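Local coordinates for a cystathionine beta-synthase domain protein fused to a Zn-ribbon-like domain (Pyrococcus furiosus, PDB 3GHD) that probably acts as a nucleotide-sensing regulator through its CBS domain, the part present in this chain, and probably binds a metal ion through its fused Zn-ribbon-like domain, at residues V27-G31 and D32-G36; G51-P54 and K55-K58. One frame throughout, in Å; residues are numbered along the deposited sequence.

In this small CBS-domain chain two short turns, one closing a hairpin and one within a loop, lie at opposite sides of the same domain. Contact 1 (27-36) closes the hairpin formed by strands 25-30 and 33-39, whereas contact 2 (51-58) shapes the loop that leads from helix 40-48 to strand 64-65. Their centres lie 20 Å apart on opposite sides of the chain's centre, and their nearest atoms stay about 7 Å from each other without touching. They also differ in surroundings: no other chain of the assembly reaches the hairpin end, while contact 2 packs against a second subunit. No ligand marks either place, so neither can be tied to a nucleotide or metal site here.

Contact 1: residues V27-G31 and D32-G36; sequences VVMEG and DEILG
Met29 and Ile34 lie together on one face of the two central strands of a four-stranded sheet, while Val28, Glu30 and Glu33 lie on the other; along the outer edges of the pair, strand 2-5 pairs with Val27 and Met29 through the backbones of Ile3 and Val5, and Asn66 pairs with Leu35. At Ile34 a chi1 of -56° puts CG1 beside the backbone N, where it meets Met29, and CG2 anti to that N, where it meets Val27. Ile34 CG1 comes 3.4 Å from Met29 CE, a tight contact at the end of the extended selenomethionine chain. Ile34 CG2 meets Val27 CG1 at 3.6 Å. Replacing Ile34 by an alanine would probably leave Met29 CE and Val27 CG1 without the branches they rest on across the hairpin, and the selenomethionine chain freer to turn. The strands form a beta hairpin of the CBS domain, closed by a type II' turn from Glu30 to Glu33. Gly31 takes the positive phi of that turn, and the Glu30 and Glu33 backbones bond reciprocally, N to O, at 2.9 Å each way. Beyond it, Leu35 and Gly36 both face Val28 in a classic beta bulge: Leu35 N donates to Val28 O (2.8 Å), and Val28 N to Gly36 O (2.9 Å). The bulge brings Leu35 over the face of the glutamates, where Leu35 CD1 rests on Glu30 CB at 3.8 Å.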
ATOM      1  N   VAL A  27     -21.312   8.376  -0.270  1.00 14.45           N
ATOM      2  CA  VAL A  27     -22.706   8.648  -0.612  1.00 14.46           C
ATOM      3  C   VAL A  27     -23.063   9.972   0.039  1.00 14.21           C
ATOM      4  O   VAL A  27     -22.988  10.118   1.258  1.00 13.88           O
ATOM      5  CB  VAL A  27     -23.654   7.537  -0.174  1.00 14.66           C
ATOM      6  CG1 VAL A  27     -25.094   7.939  -0.418  1.00 15.04           C
ATOM      7  CG2 VAL A  27     -23.312   6.224  -0.923  1.00 14.60           C
ATOM      8  N   VAL A  28     -23.355  10.947  -0.802  1.00 15.17           N
ATOM      9  CA  VAL A  28     -23.623  12.317  -0.373  1.00 16.88           C
ATOM     10  C   VAL A  28     -25.101  12.471  -0.004  1.00 18.06           C
ATOM     11  O   VAL A  28     -25.993  12.323  -0.868  1.00 17.30           O
ATOM     12  CB  VAL A  28     -23.202  13.348  -1.465  1.00 16.65           C
ATOM     13  CG1 VAL A  28     -23.461  14.772  -1.001  1.00 18.10           C
ATOM     14  CG2 VAL A  28     -21.688  13.127  -1.847  1.00 17.42           C
HETATM   15  N   MSE A  29     -25.339  12.743   1.283  1.00 19.55           N
HETATM   16  CA  MSE A  29     -26.692  12.939   1.821  1.00 21.25           C
HETATM   17  C   MSE A  29     -26.879  14.311   2.437  1.00 21.01           C
HETATM   18  O   MSE A  29     -26.038  14.791   3.205  1.00 20.48           O
HETATM   19  CB  MSE A  29     -27.002  11.892   2.900  1.00 22.15           C
HETATM   20  CG  MSE A  29     -27.363  10.534   2.373  1.00 27.94           C
HETATM   21 SE   MSE A  29     -28.081   9.418   3.841  1.00 43.09          SE
HETATM   22  CE  MSE A  29     -28.406   7.716   2.906  1.00 37.41           C
ATOM     23  N   GLU A  30     -28.014  14.921   2.094  1.00 21.84           N
ATOM     24  CA  GLU A  30     -28.468  16.178   2.653  1.00 22.24           C
ATOM     25  C   GLU A  30     -29.676  15.786   3.482  1.00 22.16           C
ATOM     26  O   GLU A  30     -30.725  15.414   2.947  1.00 20.71           O
ATOM     27  CB  GLU A  30     -28.866  17.126   1.527  1.00 22.78           C
ATOM     28  CG  GLU A  30     -29.281  18.530   1.978  1.00 24.90           C
ATOM     29  CD  GLU A  30     -28.109  19.348   2.468  1.00 27.64           C
ATOM     30  OE1 GLU A  30     -27.659  19.134   3.627  1.00 30.86           O
ATOM     31  OE2 GLU A  30     -27.639  20.200   1.675  1.00 29.93           O
ATOM     32  N   GLY A  31     -29.496  15.802   4.794  1.00 22.83           N
ATOM     33  CA  GLY A  31     -30.501  15.277   5.716  1.00 23.39           C
ATOM     34  C   GLY A  31     -30.846  13.844   5.341  1.00 23.55           C
ATOM     35  O   GLY A  31     -30.002  12.961   5.403  1.00 24.18           O
ATOM     36  N   ASP A  32     -32.088  13.669   4.909  1.00 24.05           N
ATOM     37  CA  ASP A  32     -32.694  12.393   4.538  1.00 24.35           C
ATOM     38  C   ASP A  32     -32.483  11.988   3.086  1.00 23.68           C
ATOM     39  O   ASP A  32     -32.738  10.829   2.746  1.00 24.02           O
ATOM     40  CB  ASP A  32     -34.224  12.481   4.747  1.00 25.39           C
ATOM     41  CG  ASP A  32     -34.702  11.770   5.993  1.00 28.12           C
ATOM     42  OD1 ASP A  32     -33.865  11.313   6.822  1.00 31.25           O
ATOM     43  OD2 ASP A  32     -35.948  11.675   6.136  1.00 31.27           O
ATOM     44  N   GLU A  33     -32.061  12.939   2.242  1.00 22.97           N
ATOM     45  CA  GLU A  33     -32.048  12.798   0.773  1.00 22.05           C
ATOM     46  C   GLU A  33     -30.655  12.445   0.231  1.00 21.33           C
ATOM     47  O   GLU A  33     -29.713  13.191   0.453  1.00 21.24           O
ATOM     48  CB  GLU A  33     -32.480  14.127   0.129  1.00 22.26           C
ATOM     49  CG  GLU A  33     -32.687  14.080  -1.384  1.00 23.97           C
ATOM     50  CD  GLU A  33     -32.903  15.469  -2.028  1.00 26.17           C
ATOM     51  OE1 GLU A  33     -32.872  15.567  -3.269  1.00 27.85           O
ATOM     52  OE2 GLU A  33     -33.071  16.472  -1.302  1.00 28.06           O
ATOM     53  N   ILE A  34     -30.548  11.323  -0.483  1.00 20.47           N
ATOM     54  CA  ILE A  34     -29.310  10.944  -1.182  1.00 19.94           C
ATOM     55  C   ILE A  34     -29.191  11.739  -2.481  1.00 18.96           C
ATOM     56  O   ILE A  34     -29.976  11.540  -3.427  1.00 17.64           O
ATOM     57  CB  ILE A  34     -29.247   9.450  -1.534  1.00 20.46           C
ATOM     58  CG1 ILE A  34     -29.429   8.615  -0.263  1.00 22.47           C
ATOM     59  CG2 ILE A  34     -27.918   9.139  -2.290  1.00 18.82           C
ATOM     60  CD1 ILE A  34     -29.256   7.111  -0.481  1.00 24.80           C
ATOM     61  N   LEU A  35     -28.209  12.640  -2.510  1.00 17.82           N
ATOM     62  CA  LEU A  35     -27.990  13.528  -3.649  1.00 18.08           C
ATOM     63  C   LEU A  35     -27.144  12.871  -4.757  1.00 17.70           C
ATOM     64  O   LEU A  35     -27.354  13.109  -5.949  1.00 17.66           O
ATOM     65  CB  LEU A  35     -27.302  14.828  -3.180  1.00 17.76           C
ATOM     66  CG  LEU A  35     -28.003  15.699  -2.134  1.00 18.89           C
ATOM     67  CD1 LEU A  35     -27.132  16.916  -1.827  1.00 17.76           C
ATOM     68  CD2 LEU A  35     -29.379  16.148  -2.601  1.00 18.44           C
ATOM     69  N   GLY A  36     -26.173  12.071  -4.372  1.00 16.63           N
ATOM     70  CA  GLY A  36     -25.263  11.459  -5.335  1.00 16.45           C
ATOM     71  C   GLY A  36     -24.203  10.580  -4.674  1.00 15.89           C
ATOM     72  O   GLY A  36     -24.307  10.244  -3.486  1.00 15.64           O
TER

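Contact 2: residues G51-P54 and K55-K58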
ATOM      1  N   GLY A  51      -5.676  19.116 -11.243  1.00 16.45           N
ATOM      2  CA  GLY A  51      -4.830  20.167 -10.644  1.00 16.98           C
ATOM      3  C   GLY A  51      -5.548  21.027  -9.616  1.00 16.71           C
ATOM      4  O   GLY A  51      -5.000  22.034  -9.182  1.00 16.37           O
ATOM      5  N   LYS A  52      -6.733  20.585  -9.165  1.00 17.02           N
ATOM      6  CA  LYS A  52      -7.469  21.229  -8.059  1.00 17.20           C
ATOM      7  C   LYS A  52      -6.917  20.892  -6.653  1.00 17.44           C
ATOM      8  O   LYS A  52      -6.316  19.827  -6.455  1.00 17.42           O
ATOM      9  CB  LYS A  52      -8.961  20.874  -8.142  1.00 17.38           C
ATOM     10  CG  LYS A  52      -9.636  21.388  -9.431  1.00 16.73           C
ATOM     11  CD  LYS A  52     -11.149  21.343  -9.373  1.00 17.16           C
ATOM     12  CE  LYS A  52     -11.799  22.340 -10.378  1.00 18.23           C
ATOM     13  NZ  LYS A  52     -12.794  23.219  -9.697  1.00 20.41           N
ATOM     14  N   ASN A  53      -7.090  21.822  -5.695  1.00 18.16           N
ATOM     15  CA  ASN A  53      -6.757  21.550  -4.282  1.00 18.60           C
ATOM     16  C   ASN A  53      -7.929  20.846  -3.564  1.00 18.00           C
ATOM     17  O   ASN A  53      -9.023  21.411  -3.506  1.00 18.17           O
ATOM     18  CB  ASN A  53      -6.414  22.842  -3.557  1.00 18.66           C
ATOM     19  CG  ASN A  53      -5.700  22.617  -2.225  1.00 20.14           C
ATOM     20  OD1 ASN A  53      -5.364  21.498  -1.842  1.00 21.88           O
ATOM     21  ND2 ASN A  53      -5.432  23.684  -1.541  1.00 18.76           N
ATOM     22  N   PRO A  54      -7.716  19.631  -3.028  1.00 17.77           N
ATOM     23  CA  PRO A  54      -8.873  18.875  -2.504  1.00 17.77           C
ATOM     24  C   PRO A  54      -9.582  19.591  -1.312  1.00 18.21           C
ATOM     25  O   PRO A  54     -10.802  19.450  -1.150  1.00 17.86           O
ATOM     26  CB  PRO A  54      -8.266  17.506  -2.140  1.00 17.72           C
ATOM     27  CG  PRO A  54      -7.053  17.379  -3.075  1.00 16.82           C
ATOM     28  CD  PRO A  54      -6.495  18.807  -3.026  1.00 17.85           C
ATOM     29  N   LYS A  55      -8.820  20.384  -0.551  1.00 18.66           N
ATOM     30  CA  LYS A  55      -9.338  21.241   0.558  1.00 19.11           C
ATOM     31  C   LYS A  55     -10.294  22.349   0.104  1.00 18.77           C
ATOM     32  O   LYS A  55     -11.117  22.842   0.877  1.00 18.87           O
ATOM     33  CB  LYS A  55      -8.169  21.885   1.332  1.00 19.16           C
ATOM     34  CG  LYS A  55      -7.090  20.886   1.800  1.00 21.47           C
ATOM     35  CD  LYS A  55      -6.112  21.575   2.806  1.00 21.57           C
ATOM     36  CE  LYS A  55      -6.366  21.100   4.253  1.00 21.22           C
ATOM     37  NZ  LYS A  55      -5.409  21.656   5.307  1.00 24.02           N
ATOM     38  N   GLU A  56     -10.156  22.771  -1.146  1.00 18.38           N
ATOM     39  CA  GLU A  56     -10.995  23.834  -1.717  1.00 18.00           C
ATOM     40  C   GLU A  56     -12.150  23.282  -2.534  1.00 17.46           C
ATOM     41  O   GLU A  56     -12.883  24.047  -3.166  1.00 17.85           O
ATOM     42  CB  GLU A  56     -10.141  24.722  -2.604  1.00 18.14           C
ATOM     43  CG  GLU A  56      -8.931  25.264  -1.894  1.00 18.88           C
ATOM     44  CD  GLU A  56      -8.069  26.175  -2.792  1.00 24.42           C
ATOM     45  OE1 GLU A  56      -8.354  26.288  -4.023  1.00 23.58           O
ATOM     46  OE2 GLU A  56      -7.094  26.763  -2.253  1.00 23.81           O
ATOM     47  N   VAL A  57     -12.308  21.963  -2.524  1.00 15.79           N
ATOM     48  CA  VAL A  57     -13.376  21.316  -3.291  1.00 15.60           C
ATOM     49  C   VAL A  57     -14.374  20.567  -2.360  1.00 15.59           C
ATOM     50  O   VAL A  57     -13.969  19.799  -1.483  1.00 17.86           O
ATOM     51  CB  VAL A  57     -12.770  20.448  -4.425  1.00 15.69           C
ATOM     52  CG1 VAL A  57     -13.844  19.640  -5.140  1.00 14.73           C
ATOM     53  CG2 VAL A  57     -11.996  21.341  -5.421  1.00 15.68           C
ATOM     54  N   LYS A  58     -15.669  20.835  -2.536  1.00 15.94           N
ATOM     55  CA  LYS A  58     -16.741  20.208  -1.777  1.00 15.76           C
ATOM     56  C   LYS A  58     -17.239  19.010  -2.588  1.00 17.27           C
ATOM     57  O   LYS A  58     -17.339  19.098  -3.825  1.00 16.70           O
ATOM     58  CB  LYS A  58     -17.856  21.230  -1.479  1.00 16.22           C
ATOM     59  CG  LYS A  58     -17.309  22.436  -0.730  1.00 16.50           C
ATOM     60  CD  LYS A  58     -18.374  23.410  -0.273  1.00 17.96           C
ATOM     61  CE  LYS A  58     -18.351  24.775  -0.996  1.00 19.76           C
ATOM     62  NZ  LYS A  58     -19.213  24.840  -2.237  1.00 18.49           N
TER
HETATM   63  O   HOH W   1      -8.857  24.176  -6.296  1.00 11.85           O
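Asn53 and Glu56 meet in a local contact round a tight turn, in the loop between helix 40-48 and strand 64-65. The backbone sets the turn: Glu56 N donates to Asn53 O at 3.0 Å, and one step on Val57 N donates to Pro54 O at 3.2 Å, in each case from above the carbonyl plane. The Asn53 side chain swings with CG anti to the backbone N (chi1 -164°), which brings it across the Glu56 chain at about a right angle. Asn53 CB lies 3.8 Å from Glu56 CD, and the amide and carboxylate planes are turned 57° apart; Asn53 ND2 stays 3.6 Å from Glu56 OE2, and no hydrogen bond joins them. A water ties the two residues instead, accepting from Asn53 N at 3.0 Å and donating to Glu56 OE1 at 3.1 Å. Asn53 OD1, alongside Lys55 CG, is buried with no partner in the model. On a second flank, the Lys52 and Val57 side chains cross at about a right angle, Lys52 CD coming 4.0 Å from Val57 CG2. Pro54 and Val57 are buried against Val11 of helix 11-20, and Pro54 also touches Val47 of helix 40-48. Asn53 and Pro54 pack on Asn53 and Pro54 of the second subunit, and Gly51 O receives a weak hydrogen bond from Lys55 NZ of that subunit. The successive bonds from a residue to the third one before it are the signature of a short 3-10 turn, here beginning at a proline and lying at a subunit interface.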